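Local coordinates for DNA-binding protein HU (Anabaena sp., PDB 1P71) that binds and bends DNA as a histone-like homodimer, wrapping the duplex to stabilise it against denaturation, and is essential for heterocyst differentiation, at the interface of chains A and B. Residues are numbered along the deposited sequence; one frame, centred on the assembly and turned at random. Chains: chain A/B, DNA-binding protein HU.

Contact 1: the interface of chains A and B. Residues chain A 32-33, 36-37, 52, 75-77; chain B 85, 88-89.
B:Phe85 lies between A:Ile33 and A:Pro77, its ring clasped on both faces where the C-terminal helix 83-89 of one HU subunit packs on the other in this bacterial histone-like homodimer. CG1 of A:Ile33 stands over the ring centre, 3.6 Å from CG of B:Phe85, a CH-pi contact from helix 18-37. The opposite face receives CB of A:Pro77, displaced toward the rim and 3.7 Å from CE1 of B:Phe85; a proline suits this strand position, presenting a compact apolar surface to the ring. A:Val36 comes edge-on: its CB lies in the ring plane and its CG1 is 3.8 Å from CE1 of B:Phe85. With CG anti to the backbone N (chi1 -157°), the phenylalanine reaches away from its helix. A leucine here lacks the flat ring that A:Ile33 and A:Pro77 cover, and would probably leave a gap between helix 18-37 and strand 74-81. One turn on, B:Val89 suits its place by its fork: CG1 faces the strands, 3.4 Å from OG of A:Ser52 and near CB of A:Arg75, and CG2 faces helix 18-37, 4.0 Å from CG1 of A:Val36. At the rim, the extended A:Arg75 chain brings NH1 3.0 Å from an in-plane water that sits by the backbone O of A:Ser37 and, doubtfully close, that of B:Val89. Nearer B:Lys88, A:Ser37 OG bonds to the carbonyl O of A:Ile33 and so can lie against the apolar CB of B:Lys88.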
loop_
_atom_site.group_PDB
_atom_site.type_symbol
_atom_site.label_atom_id
_atom_site.label_comp_id
_atom_site.label_asym_id
_atom_site.label_seq_id
_atom_site.Cartn_x
_atom_site.Cartn_y
_atom_site.Cartn_z
ATOM N N ILE A 32 -0.378 -7.828 -7.552
ATOM C CA ILE A 32 -1.138 -6.682 -7.095
ATOM C C ILE A 32 -1.189 -5.600 -8.177
ATOM O O ILE A 32 -2.260 -5.085 -8.481
ATOM C CB ILE A 32 -0.542 -6.104 -5.778
ATOM C CG1 ILE A 32 -0.789 -7.068 -4.619
ATOM C CG2 ILE A 32 -1.163 -4.730 -5.496
ATOM C CD1 ILE A 32 0.068 -6.763 -3.343
ATOM N N ILE A 33 -0.030 -5.271 -8.752
ATOM C CA ILE A 33 0.067 -4.261 -9.812
ATOM C C ILE A 33 -0.798 -4.644 -11.014
ATOM O O ILE A 33 -1.469 -3.794 -11.598
ATOM C CB ILE A 33 1.562 -4.079 -10.205
ATOM C CG1 ILE A 33 2.342 -3.369 -9.093
ATOM C CG2 ILE A 33 1.715 -3.363 -11.514
ATOM C CD1 ILE A 33 3.852 -3.425 -9.269
ATOM N N VAL A 36 -4.656 -4.369 -10.042
ATOM C CA VAL A 36 -5.031 -2.957 -9.966
ATOM C C VAL A 36 -5.083 -2.316 -11.367
ATOM O O VAL A 36 -6.030 -1.601 -11.685
ATOM C CB VAL A 36 -4.140 -2.181 -8.970
ATOM C CG1 VAL A 36 -4.328 -0.627 -9.113
ATOM C CG2 VAL A 36 -4.420 -2.649 -7.531
ATOM N N SER A 37 -4.084 -2.604 -12.200
ATOM C CA SER A 37 -3.996 -2.080 -13.576
ATOM C C SER A 37 -5.152 -2.458 -14.494
ATOM O O SER A 37 -5.460 -1.728 -15.453
ATOM C CB SER A 37 -2.643 -2.460 -14.219
ATOM O OG SER A 37 -1.571 -1.993 -13.378
ATOM N N SER A 52 -7.470 1.186 -8.324
ATOM C CA SER A 52 -7.291 2.240 -9.290
ATOM C C SER A 52 -8.354 3.317 -8.986
ATOM O O SER A 52 -9.510 2.999 -8.731
ATOM C CB SER A 52 -7.478 1.639 -10.683
ATOM O OG SER A 52 -6.954 2.468 -11.687
ATOM N N ARG A 75 -5.770 7.797 -14.359
ATOM C CA ARG A 75 -6.048 6.856 -13.271
ATOM C C ARG A 75 -4.779 6.719 -12.474
ATOM O O ARG A 75 -3.680 6.762 -13.029
ATOM C CB ARG A 75 -6.417 5.457 -13.770
ATOM C CG ARG A 75 -7.404 5.363 -14.914
ATOM C CD ARG A 75 -7.425 3.991 -15.588
ATOM N NE ARG A 75 -8.495 3.878 -16.584
ATOM C CZ ARG A 75 -8.677 2.844 -17.424
ATOM N NH1 ARG A 75 -7.847 1.811 -17.444
ATOM N NH2 ARG A 75 -9.699 2.860 -18.254
ATOM N N VAL A 76 -4.924 6.535 -11.167
ATOM C CA VAL A 76 -3.778 6.358 -10.293
ATOM C C VAL A 76 -4.029 5.207 -9.333
ATOM O O VAL A 76 -5.163 4.957 -8.953
ATOM C CB VAL A 76 -3.506 7.643 -9.464
ATOM C CG1 VAL A 76 -3.103 8.823 -10.385
ATOM C CG2 VAL A 76 -4.719 7.991 -8.592
ATOM N N PRO A 77 -2.978 4.506 -8.926
ATOM C CA PRO A 77 -3.127 3.488 -7.885
ATOM C C PRO A 77 -3.375 4.154 -6.510
ATOM O O PRO A 77 -2.869 5.258 -6.245
ATOM C CB PRO A 77 -1.792 2.731 -7.947
ATOM C CG PRO A 77 -0.822 3.653 -8.597
ATOM C CD PRO A 77 -1.582 4.635 -9.399
ATOM N N PHE B 85 4.397 0.808 -11.208
ATOM C CA PHE B 85 2.997 0.720 -10.804
ATOM C C PHE B 85 2.146 1.850 -11.408
ATOM O O PHE B 85 1.050 1.609 -11.918
ATOM C CB PHE B 85 2.926 0.777 -9.279
ATOM C CG PHE B 85 1.690 0.167 -8.699
ATOM C CD1 PHE B 85 0.575 -0.108 -9.501
ATOM C CD2 PHE B 85 1.625 -0.119 -7.351
ATOM C CE1 PHE B 85 -0.574 -0.658 -8.961
ATOM C CE2 PHE B 85 0.462 -0.674 -6.803
ATOM C CZ PHE B 85 -0.628 -0.949 -7.631
ATOM N N LYS B 88 1.815 1.399 -15.186
ATOM C CA LYS B 88 0.964 0.267 -15.586
ATOM C C LYS B 88 -0.512 0.666 -15.542
ATOM O O LYS B 88 -1.292 0.311 -16.430
ATOM C CB LYS B 88 1.212 -0.981 -14.717
ATOM C CG LYS B 88 2.560 -1.685 -14.932
ATOM C CD LYS B 88 2.754 -2.147 -16.369
ATOM C CE LYS B 88 2.347 -3.609 -16.582
ATOM N NZ LYS B 88 3.094 -4.590 -15.715
ATOM N N VAL B 89 -0.869 1.441 -14.524
ATOM C CA VAL B 89 -2.238 1.952 -14.329
ATOM C C VAL B 89 -2.598 3.026 -15.384
ATOM O O VAL B 89 -3.733 3.106 -15.872
ATOM C CB VAL B 89 -2.407 2.474 -12.842
ATOM C CG1 VAL B 89 -3.748 3.126 -12.618
ATOM C CG2 VAL B 89 -2.242 1.339 -11.862
HETATM O O HOH W 1 -5.434 1.414 -15.724
#

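Contact 2: the interface of chains A and B. Residues chain A 10, 13-14, 21, 24-25; chain B 23-24, 27-28.
A:Val10 presses both methyl branches onto the helix of the partner subunit, and the small residues B:Ala27 and B:Ala28 let it come close to the backbone. Its CG2 is 3.5 Å from CA of B:Ala28. CG1, anti to the backbone N (chi1 172°), points the other way along the helix and lies 3.7 Å from CG1 of B:Val24, the two valines crossing at about a right angle. Across the dimer, A:Val24 meets its own counterpart: the CG1 methyls of A:Val24 and B:Val24 are 3.6 Å apart, a pairing that beta-branched residues suit because little of their bulk can swing away. A:Ala14 sets its methyl against the backbone, CB 3.3 Å from the carbonyl O of B:Ala23, a closeness that its small size allows. The packing is looser toward the ends of the patch. A:Leu25 touches CB of B:Ala28 with the tip of its chain, CD1, at 4.0 Å. At the other end A:Lys13 contributes its CB, 3.8 Å from CB of B:Ala27; its chain is modelled no further than CG, which suggests a mobile amino end, probably in solvent. Helix 3-14 and the first half of helix 18-37 of one subunit thus pack on helix 18-37 of the other, within the helical body of the dimer.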
loop_
_atom_site.group_PDB
_atom_site.type_symbol
_atom_site.label_atom_id
_atom_site.label_comp_id
_atom_site.label_asym_id
_atom_site.label_seq_id
_atom_site.Cartn_x
_atom_site.Cartn_y
_atom_site.Cartn_z
ATOM N N VAL A 10 11.061 -12.172 6.547
ATOM C CA VAL A 10 9.983 -13.082 6.147
ATOM C C VAL A 10 10.456 -14.539 6.143
ATOM O O VAL A 10 9.833 -15.418 6.759
ATOM C CB VAL A 10 9.412 -12.696 4.768
ATOM C CG1 VAL A 10 8.443 -13.747 4.273
ATOM C CG2 VAL A 10 8.721 -11.341 4.849
ATOM N N LYS A 13 10.483 -15.570 9.571
ATOM C CA LYS A 13 9.152 -15.668 10.188
ATOM C C LYS A 13 8.293 -16.812 9.661
ATOM O O LYS A 13 7.528 -17.419 10.415
ATOM C CB LYS A 13 8.378 -14.361 10.006
ATOM C CG LYS A 13 8.798 -13.249 10.945
ATOM N N ALA A 14 8.431 -17.101 8.368
ATOM C CA ALA A 14 7.633 -18.133 7.689
ATOM C C ALA A 14 8.372 -19.457 7.510
ATOM O O ALA A 14 7.787 -20.448 7.049
ATOM C CB ALA A 14 7.154 -17.611 6.333
ATOM N N ALA A 21 11.110 -16.656 -0.097
ATOM C CA ALA A 21 10.435 -15.473 0.395
ATOM C C ALA A 21 10.514 -14.448 -0.716
ATOM O O ALA A 21 9.486 -13.833 -1.088
ATOM C CB ALA A 21 11.097 -14.931 1.625
ATOM N N VAL A 24 8.135 -15.637 -3.653
ATOM C CA VAL A 24 6.723 -15.442 -3.341
ATOM C C VAL A 24 6.383 -13.945 -3.188
ATOM O O VAL A 24 5.344 -13.480 -3.665
ATOM C CB VAL A 24 6.305 -16.255 -2.079
ATOM C CG1 VAL A 24 4.854 -15.953 -1.680
ATOM C CG2 VAL A 24 6.503 -17.749 -2.302
ATOM N N LEU A 25 7.267 -13.183 -2.557
ATOM C CA LEU A 25 7.013 -11.749 -2.416
ATOM C C LEU A 25 6.975 -11.027 -3.779
ATOM O O LEU A 25 6.077 -10.223 -4.021
ATOM C CB LEU A 25 7.996 -11.084 -1.441
ATOM C CG LEU A 25 7.842 -9.571 -1.275
ATOM C CD1 LEU A 25 6.578 -9.194 -0.444
ATOM C CD2 LEU A 25 9.113 -8.926 -0.706
ATOM N N ALA B 23 1.931 -18.196 4.286
ATOM C CA ALA B 23 2.831 -17.936 5.413
ATOM C C ALA B 23 3.877 -16.870 5.083
ATOM O O ALA B 23 4.250 -16.066 5.946
ATOM C CB ALA B 23 3.503 -19.250 5.887
ATOM N N VAL B 24 4.338 -16.857 3.830
ATOM C CA VAL B 24 5.221 -15.789 3.345
ATOM C C VAL B 24 4.473 -14.460 3.268
ATOM O O VAL B 24 4.970 -13.451 3.770
ATOM C CB VAL B 24 5.870 -16.128 1.977
ATOM C CG1 VAL B 24 6.473 -14.874 1.309
ATOM C CG2 VAL B 24 6.923 -17.198 2.134
ATOM N N ALA B 27 3.585 -13.088 6.739
ATOM C CA ALA B 27 4.785 -12.615 7.407
ATOM C C ALA B 27 5.169 -11.252 6.854
ATOM O O ALA B 27 5.447 -10.327 7.603
ATOM C CB ALA B 27 5.917 -13.608 7.256
ATOM N N ALA B 28 5.153 -11.130 5.536
ATOM C CA ALA B 28 5.524 -9.893 4.871
ATOM C C ALA B 28 4.660 -8.694 5.288
ATOM O O ALA B 28 5.193 -7.608 5.525
ATOM C CB ALA B 28 5.512 -10.098 3.345
#

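Contact 3: the interface of chains A and B. Residues chain A 35, 40-43; chain B 1.
The amino nitrogen of B:Met1, the chain start, is gripped by the carboxylate of A:Asp40 and the backbone carbonyl of A:Lys41, both of the other subunit. The bond to the carbonyl oxygen of A:Lys41 is 2.8 Å long and runs nearly straight out from the C=O. OD1 of A:Asp40 lies 3.0 Å from the same nitrogen, which approaches it from above the carboxylate plane, 51° out of it. An aspartate is apt here: its short chain, with CG anti to the backbone N (chi1 -155°), brings an acid to a terminal amine that would probably be positively charged. At the other end of the residue, the carbonyl oxygen of B:Met1 accepts a bond of 2.7 Å from the backbone N of A:Thr43, with 166° at the hydrogen. The methionine therefore lies alongside the start of strand 42-44, bonded through its backbone at both ends. Its flexible thioether chain turns at the sulfur and leaves CE 4.2 Å from CB of A:Ala35, whose small methyl lets it lie beside helix 18-37. The site ties the N-terminus of one subunit to the loop and strand after helix 18-37 of the other, helping to hold the homodimer together.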
loop_
_atom_site.group_PDB
_atom_site.type_symbol
_atom_site.label_atom_id
_atom_site.label_comp_id
_atom_site.label_asym_id
_atom_site.label_seq_id
_atom_site.Cartn_x
_atom_site.Cartn_y
_atom_site.Cartn_z
ATOM N N ALA A 35 -3.566 -6.763 -11.036
ATOM C CA ALA A 35 -4.986 -6.702 -10.689
ATOM C C ALA A 35 -5.471 -5.256 -10.621
ATOM O O ALA A 35 -6.564 -4.942 -11.069
ATOM C CB ALA A 35 -5.235 -7.416 -9.338
ATOM N N ASP A 40 -9.186 -4.268 -10.937
ATOM C CA ASP A 40 -9.655 -4.990 -9.769
ATOM C C ASP A 40 -9.147 -4.327 -8.479
ATOM O O ASP A 40 -8.134 -3.618 -8.487
ATOM C CB ASP A 40 -9.248 -6.461 -9.827
ATOM C CG ASP A 40 -10.177 -7.357 -9.005
ATOM O OD1 ASP A 40 -9.817 -8.540 -8.786
ATOM O OD2 ASP A 40 -11.291 -6.971 -8.549
ATOM N N LYS A 41 -9.884 -4.522 -7.389
ATOM C CA LYS A 41 -9.465 -4.054 -6.069
ATOM C C LYS A 41 -8.786 -5.204 -5.360
ATOM O O LYS A 41 -9.329 -6.308 -5.328
ATOM C CB LYS A 41 -10.675 -3.583 -5.261
ATOM C CG LYS A 41 -10.353 -2.889 -3.922
ATOM C CD LYS A 41 -11.650 -2.295 -3.341
ATOM C CE LYS A 41 -11.410 -1.577 -2.018
ATOM N NZ LYS A 41 -12.629 -0.811 -1.598
ATOM N N VAL A 42 -7.597 -4.958 -4.802
ATOM C CA VAL A 42 -6.914 -5.967 -4.009
ATOM C C VAL A 42 -7.180 -5.675 -2.536
ATOM O O VAL A 42 -6.894 -4.596 -2.035
ATOM C CB VAL A 42 -5.392 -6.076 -4.293
ATOM C CG1 VAL A 42 -4.774 -7.195 -3.428
ATOM C CG2 VAL A 42 -5.114 -6.356 -5.763
ATOM N N THR A 43 -7.748 -6.657 -1.862
ATOM C CA THR A 43 -8.222 -6.471 -0.505
ATOM C C THR A 43 -7.482 -7.433 0.444
ATOM O O THR A 43 -7.460 -8.642 0.232
ATOM C CB THR A 43 -9.739 -6.725 -0.495
ATOM O OG1 THR A 43 -10.411 -5.571 -1.021
ATOM C CG2 THR A 43 -10.251 -6.817 0.931
ATOM N N MET B 1 -9.878 -9.050 -5.832
ATOM C CA MET B 1 -8.922 -10.056 -5.311
ATOM C C MET B 1 -8.695 -9.905 -3.819
ATOM O O MET B 1 -8.202 -8.876 -3.354
ATOM C CB MET B 1 -7.594 -9.978 -6.057
ATOM C CG MET B 1 -6.661 -11.123 -5.767
ATOM S SD MET B 1 -5.086 -10.880 -6.570
ATOM C CE MET B 1 -5.473 -11.484 -8.285
#

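Contact 1 and contact 3 are neighbours, with the centres of their C-alpha atoms about 10 Å apart, whereas contact 2 lies about 23 Å from contact 1 and 20 Å from contact 3. Helix 18-37 of chain A enters all three: its early part in contact 2, its last turns in contacts 1 and 3. Chain B supplies its N-terminal residue, its own helix 18-37 and its C-terminal helix 83-89, so the subunits engage each other along much of their length. Because the dimer is two-fold symmetric, every contact recurs with chains exchanged, giving an intertwined body from which the two DNA-binding arms extend.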